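Long-range contact in hemolysins related proteins containing CBS domains (Klebsiella pneumoniae subsp. pneumoniae, PDB 3HF7), which is of unknown function but is a membrane protein of the UPF0053 family, whose CBS-domain pair, the part in this chain, binds AMP: residues K1-E13 with F81-V93. Sequence-based numbering, arbitrary orientation.
With AMP (adenosine monophosphate), chain B.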
loop_
_atom_site.group_PDB
_atom_site.type_symbol
_atom_site.label_atom_id
_atom_site.label_comp_id
_atom_site.label_asym_id
_atom_site.label_seq_id
_atom_site.Cartn_x
_atom_site.Cartn_y
_atom_site.Cartn_z
ATOM N N LYS A 1 9.287 -22.421 -9.480
ATOM C CA LYS A 1 9.224 -22.069 -8.022
ATOM C C LYS A 1 8.029 -21.141 -7.763
ATOM O O LYS A 1 7.526 -20.497 -8.694
ATOM C CB LYS A 1 10.542 -21.430 -7.538
ATOM N N VAL A 2 7.545 -21.093 -6.523
ATOM C CA VAL A 2 6.425 -20.194 -6.198
ATOM C C VAL A 2 6.927 -18.740 -6.139
ATOM O O VAL A 2 7.998 -18.466 -5.579
ATOM C CB VAL A 2 5.670 -20.596 -4.884
ATOM C CG1 VAL A 2 4.330 -19.821 -4.770
ATOM C CG2 VAL A 2 5.400 -22.124 -4.841
ATOM N N SER A 3 6.159 -17.822 -6.733
ATOM C CA SER A 3 6.592 -16.434 -6.892
ATOM C C SER A 3 5.612 -15.444 -6.290
ATOM O O SER A 3 4.474 -15.781 -5.950
ATOM C CB SER A 3 6.780 -16.098 -8.376
ATOM O OG SER A 3 5.596 -15.523 -8.917
ATOM N N VAL A 4 6.073 -14.205 -6.185
ATOM C CA VAL A 4 5.266 -13.116 -5.684
ATOM C C VAL A 4 3.888 -13.067 -6.363
ATOM O O VAL A 4 2.880 -12.753 -5.720
ATOM C CB VAL A 4 6.049 -11.786 -5.819
ATOM C CG1 VAL A 4 5.325 -10.773 -6.684
ATOM C CG2 VAL A 4 6.377 -11.224 -4.456
ATOM N N ASN A 5 3.854 -13.419 -7.649
ATOM C CA ASN A 5 2.631 -13.373 -8.454
ATOM C C ASN A 5 1.540 -14.256 -7.872
ATOM O O ASN A 5 0.352 -13.960 -8.002
ATOM C CB ASN A 5 2.908 -13.788 -9.904
ATOM C CG ASN A 5 3.999 -12.949 -10.575
ATOM O OD1 ASN A 5 4.380 -11.874 -10.092
ATOM N ND2 ASN A 5 4.501 -13.447 -11.702
ATOM N N ASP A 6 1.955 -15.332 -7.207
ATOM C CA ASP A 6 1.016 -16.322 -6.703
ATOM C C ASP A 6 0.242 -15.877 -5.469
ATOM O O ASP A 6 -0.863 -16.372 -5.222
ATOM C CB ASP A 6 1.739 -17.635 -6.469
ATOM C CG ASP A 6 2.411 -18.125 -7.721
ATOM O OD1 ASP A 6 1.687 -18.288 -8.731
ATOM O OD2 ASP A 6 3.647 -18.315 -7.713
ATOM N N ILE A 7 0.799 -14.925 -4.718
ATOM C CA ILE A 7 0.226 -14.553 -3.413
ATOM C C ILE A 7 -0.194 -13.100 -3.247
ATOM O O ILE A 7 -0.906 -12.768 -2.298
ATOM C CB ILE A 7 1.143 -14.980 -2.239
ATOM C CG1 ILE A 7 2.589 -14.548 -2.479
ATOM C CG2 ILE A 7 1.102 -16.487 -2.085
ATOM C CD1 ILE A 7 3.017 -13.404 -1.674
ATOM N N MET A 8 0.236 -12.237 -4.161
ATOM C CA MET A 8 -0.180 -10.836 -4.141
ATOM C C MET A 8 -1.709 -10.714 -4.172
ATOM O O MET A 8 -2.392 -11.593 -4.693
ATOM C CB MET A 8 0.420 -10.084 -5.336
ATOM C CG MET A 8 -0.082 -10.596 -6.660
ATOM S SD MET A 8 0.464 -9.658 -8.076
ATOM C CE MET A 8 2.195 -9.939 -8.056
ATOM N N VAL A 9 -2.242 -9.632 -3.605
ATOM C CA VAL A 9 -3.652 -9.273 -3.776
ATOM C C VAL A 9 -3.766 -8.620 -5.161
ATOM O O VAL A 9 -3.001 -7.697 -5.467
ATOM C CB VAL A 9 -4.107 -8.272 -2.685
ATOM C CG1 VAL A 9 -5.495 -7.698 -2.987
ATOM C CG2 VAL A 9 -4.096 -8.928 -1.317
ATOM N N PRO A 10 -4.704 -9.094 -6.003
ATOM C CA PRO A 10 -4.745 -8.587 -7.376
ATOM C C PRO A 10 -5.057 -7.096 -7.433
ATOM O O PRO A 10 -5.792 -6.577 -6.587
ATOM C CB PRO A 10 -5.880 -9.389 -8.025
ATOM C CG PRO A 10 -6.132 -10.539 -7.105
ATOM C CD PRO A 10 -5.790 -10.054 -5.734
ATOM N N ARG A 11 -4.491 -6.426 -8.433
ATOM C CA ARG A 11 -4.636 -4.984 -8.592
ATOM C C ARG A 11 -6.060 -4.489 -8.309
ATOM O O ARG A 11 -6.249 -3.579 -7.505
ATOM C CB ARG A 11 -4.165 -4.583 -9.990
ATOM C CG ARG A 11 -4.512 -3.159 -10.435
ATOM C CD ARG A 11 -4.064 -3.011 -11.879
ATOM N NE ARG A 11 -4.374 -1.694 -12.429
ATOM C CZ ARG A 11 -3.454 -0.838 -12.857
ATOM N NH1 ARG A 11 -2.158 -1.159 -12.780
ATOM N NH2 ARG A 11 -3.823 0.342 -13.347
ATOM N N ASN A 12 -7.054 -5.101 -8.957
ATOM C CA ASN A 12 -8.478 -4.746 -8.776
ATOM C C ASN A 12 -8.961 -4.703 -7.318
ATOM O O ASN A 12 -9.943 -4.026 -6.993
ATOM C CB ASN A 12 -9.376 -5.705 -9.582
ATOM C CG ASN A 12 -8.857 -7.165 -9.586
ATOM O OD1 ASN A 12 -7.753 -7.463 -10.093
ATOM N ND2 ASN A 12 -9.667 -8.077 -9.045
ATOM N N GLU A 13 -8.272 -5.433 -6.448
ATOM C CA GLU A 13 -8.702 -5.606 -5.074
ATOM C C GLU A 13 -7.875 -4.778 -4.103
ATOM O O GLU A 13 -7.985 -4.940 -2.885
ATOM C CB GLU A 13 -8.547 -7.058 -4.686
ATOM C CG GLU A 13 -9.027 -8.020 -5.715
ATOM C CD GLU A 13 -9.874 -9.081 -5.084
ATOM O OE1 GLU A 13 -9.376 -10.215 -4.873
ATOM O OE2 GLU A 13 -11.034 -8.747 -4.760
ATOM N N PHE A 81 8.313 -0.713 -4.209
ATOM C CA PHE A 81 7.978 -1.431 -5.448
ATOM C C PHE A 81 8.761 -2.710 -5.638
ATOM O O PHE A 81 9.979 -2.719 -5.497
ATOM C CB PHE A 81 8.160 -0.519 -6.648
ATOM C CG PHE A 81 7.086 0.507 -6.771
ATOM C CD1 PHE A 81 5.778 0.124 -7.100
ATOM C CD2 PHE A 81 7.362 1.847 -6.526
ATOM C CE1 PHE A 81 4.774 1.051 -7.206
ATOM C CE2 PHE A 81 6.352 2.795 -6.622
ATOM C CZ PHE A 81 5.060 2.394 -6.972
ATOM N N VAL A 82 8.038 -3.782 -5.955
ATOM C CA VAL A 82 8.587 -5.134 -6.134
ATOM C C VAL A 82 8.347 -5.591 -7.574
ATOM O O VAL A 82 7.198 -5.635 -8.015
ATOM C CB VAL A 82 7.856 -6.145 -5.211
ATOM C CG1 VAL A 82 8.318 -7.578 -5.474
ATOM C CG2 VAL A 82 8.049 -5.772 -3.761
ATOM N N PRO A 83 9.412 -5.966 -8.305
ATOM C CA PRO A 83 9.191 -6.445 -9.676
ATOM C C PRO A 83 8.216 -7.623 -9.743
ATOM O O PRO A 83 8.120 -8.414 -8.797
ATOM C CB PRO A 83 10.585 -6.894 -10.122
ATOM C CG PRO A 83 11.522 -6.121 -9.276
ATOM C CD PRO A 83 10.839 -5.982 -7.942
ATOM N N GLU A 84 7.481 -7.713 -10.847
ATOM C CA GLU A 84 6.647 -8.873 -11.125
ATOM C C GLU A 84 7.488 -10.148 -11.137
ATOM O O GLU A 84 8.580 -10.177 -11.704
ATOM C CB GLU A 84 5.938 -8.688 -12.473
ATOM C CG GLU A 84 5.459 -9.971 -13.152
ATOM C CD GLU A 84 6.476 -10.550 -14.154
ATOM O OE1 GLU A 84 6.822 -11.755 -14.032
ATOM O OE2 GLU A 84 6.918 -9.809 -15.074
ATOM N N GLY A 85 6.974 -11.192 -10.499
ATOM C CA GLY A 85 7.576 -12.515 -10.580
ATOM C C GLY A 85 8.791 -12.726 -9.705
ATOM O O GLY A 85 9.469 -13.747 -9.807
ATOM N N THR A 86 9.081 -11.758 -8.843
ATOM C CA THR A 86 10.123 -11.941 -7.858
ATOM C C THR A 86 9.717 -13.160 -7.018
ATOM O O THR A 86 8.552 -13.285 -6.608
ATOM C CB THR A 86 10.319 -10.663 -7.029
ATOM O OG1 THR A 86 10.893 -9.654 -7.868
ATOM C CG2 THR A 86 11.235 -10.889 -5.840
ATOM N N PRO A 87 10.661 -14.090 -6.808
ATOM C CA PRO A 87 10.345 -15.319 -6.083
ATOM C C PRO A 87 10.241 -15.059 -4.591
ATOM O O PRO A 87 10.985 -14.229 -4.050
ATOM C CB PRO A 87 11.539 -16.237 -6.389
ATOM C CG PRO A 87 12.382 -15.492 -7.412
ATOM C CD PRO A 87 12.064 -14.054 -7.254
ATOM N N LEU A 88 9.321 -15.769 -3.942
ATOM C CA LEU A 88 9.034 -15.565 -2.525
ATOM C C LEU A 88 10.302 -15.602 -1.688
ATOM O O LEU A 88 10.470 -14.820 -0.744
ATOM C CB LEU A 88 8.053 -16.622 -2.024
ATOM C CG LEU A 88 6.668 -16.624 -2.673
ATOM C CD1 LEU A 88 5.698 -17.481 -1.867
ATOM C CD2 LEU A 88 6.150 -15.206 -2.794
ATOM N N SER A 89 11.190 -16.519 -2.057
ATOM C CA SER A 89 12.470 -16.698 -1.387
ATOM C C SER A 89 13.238 -15.375 -1.376
ATOM O O SER A 89 13.590 -14.863 -0.299
ATOM C CB SER A 89 13.282 -17.781 -2.103
ATOM O OG SER A 89 12.416 -18.657 -2.819
ATOM N N THR A 90 13.467 -14.822 -2.574
ATOM C CA THR A 90 14.249 -13.599 -2.726
ATOM C C THR A 90 13.583 -12.431 -2.009
ATOM O O THR A 90 14.258 -11.662 -1.312
ATOM C CB THR A 90 14.453 -13.223 -4.209
ATOM O OG1 THR A 90 14.523 -14.415 -5.001
ATOM C CG2 THR A 90 15.744 -12.416 -4.383
ATOM N N GLN A 91 12.265 -12.301 -2.173
ATOM C CA GLN A 91 11.537 -11.200 -1.547
ATOM C C GLN A 91 11.642 -11.253 -0.025
ATOM O O GLN A 91 11.795 -10.206 0.608
ATOM C CB GLN A 91 10.071 -11.147 -2.000
ATOM C CG GLN A 91 9.383 -9.818 -1.720
ATOM C CD GLN A 91 10.167 -8.595 -2.205
ATOM O OE1 GLN A 91 10.366 -7.646 -1.458
ATOM N NE2 GLN A 91 10.606 -8.617 -3.456
ATOM N N LEU A 92 11.596 -12.457 0.551
ATOM C CA LEU A 92 11.733 -12.620 1.997
ATOM C C LEU A 92 12.961 -11.871 2.521
ATOM O O LEU A 92 12.883 -11.156 3.514
ATOM C CB LEU A 92 11.802 -14.097 2.375
ATOM C CG LEU A 92 11.035 -14.533 3.630
ATOM C CD1 LEU A 92 11.220 -16.012 3.860
ATOM C CD2 LEU A 92 11.436 -13.770 4.886
ATOM N N VAL A 93 14.084 -12.016 1.828
ATOM C CA VAL A 93 15.302 -11.293 2.171
ATOM C C VAL A 93 15.157 -9.778 1.986
ATOM O O VAL A 93 15.349 -9.026 2.934
ATOM C CB VAL A 93 16.508 -11.818 1.368
ATOM C CG1 VAL A 93 17.750 -10.989 1.653
ATOM C CG2 VAL A 93 16.762 -13.277 1.698
HETATM P P AMP B . -4.369 -5.743 7.447
HETATM O O1P AMP B . -5.843 -5.845 7.090
HETATM O O2P AMP B . -3.700 -4.435 7.093
HETATM O O3P AMP B . -3.990 -6.230 8.819
HETATM O "O5'" AMP B . -3.646 -6.839 6.496
HETATM C "C5'" AMP B . -4.234 -8.118 6.211
HETATM C "C4'" AMP B . -3.914 -8.567 4.785
HETATM O "O4'" AMP B . -4.807 -7.960 3.850
HETATM C "C3'" AMP B . -2.499 -8.212 4.318
HETATM O "O3'" AMP B . -1.526 -9.249 4.559
HETATM C "C2'" AMP B . -2.667 -7.965 2.836
HETATM O "O2'" AMP B . -2.437 -9.157 2.099
HETATM C "C1'" AMP B . -4.116 -7.568 2.654
HETATM N N9 AMP B . -4.090 -6.095 2.447
HETATM C C8 AMP B . -3.408 -5.253 3.238
HETATM N N7 AMP B . -3.536 -3.974 2.823
HETATM C C5 AMP B . -4.307 -3.974 1.735
HETATM C C6 AMP B . -4.807 -2.931 0.823
HETATM N N6 AMP B . -4.494 -1.627 1.034
HETATM N N1 AMP B . -5.588 -3.335 -0.206
HETATM C C2 AMP B . -5.899 -4.638 -0.409
HETATM N N3 AMP B . -5.459 -5.636 0.387
HETATM C C4 AMP B . -4.672 -5.375 1.472
#
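The Asn5 carboxamide meets the turn Pro83-Thr86 obliquely: Gly85 CA leans over one face, 3.4 Å from Asn5 ND2, while Glu84 CG comes to the outer edge, displaced toward the other face. Asn5 OD1 accepts from Gly85 N (2.7 Å), the donor tilted 28° from the carbonyl plane and the N-H...O angle bent to 131°. Asn5 CG, anti to its carbonyl carbon (chi1 -56°), carries the amide to this turn. The turn is type II, and glycine suits its third position, where phi is positive. Beyond it, Val4 N donates to Thr86 O (2.7 Å) almost in line with the carbonyl, and Leu88 N reaches Val2 O in a weak bond (3.4 Å); Ser3 and Pro87 form a single beta bridge between them. Ser3 and Asp6 make a capping box at the weakly bonded helical turn 4-7, while Pro87 is the N-cap of helix 88-98. Branched Leu88 fills the apolar side, CD1 touching Val2 CG1 (4.0 Å) and CD2 touching Ile7 CG1 (3.6 Å). Val4 packs onto Val105 and Val116 of the sheet, and Ile7 lies near AMP-binding Asp120. Two N-cap residues thus sit side by side, their spacing set mainly by the Val4 and Asn5 bonds.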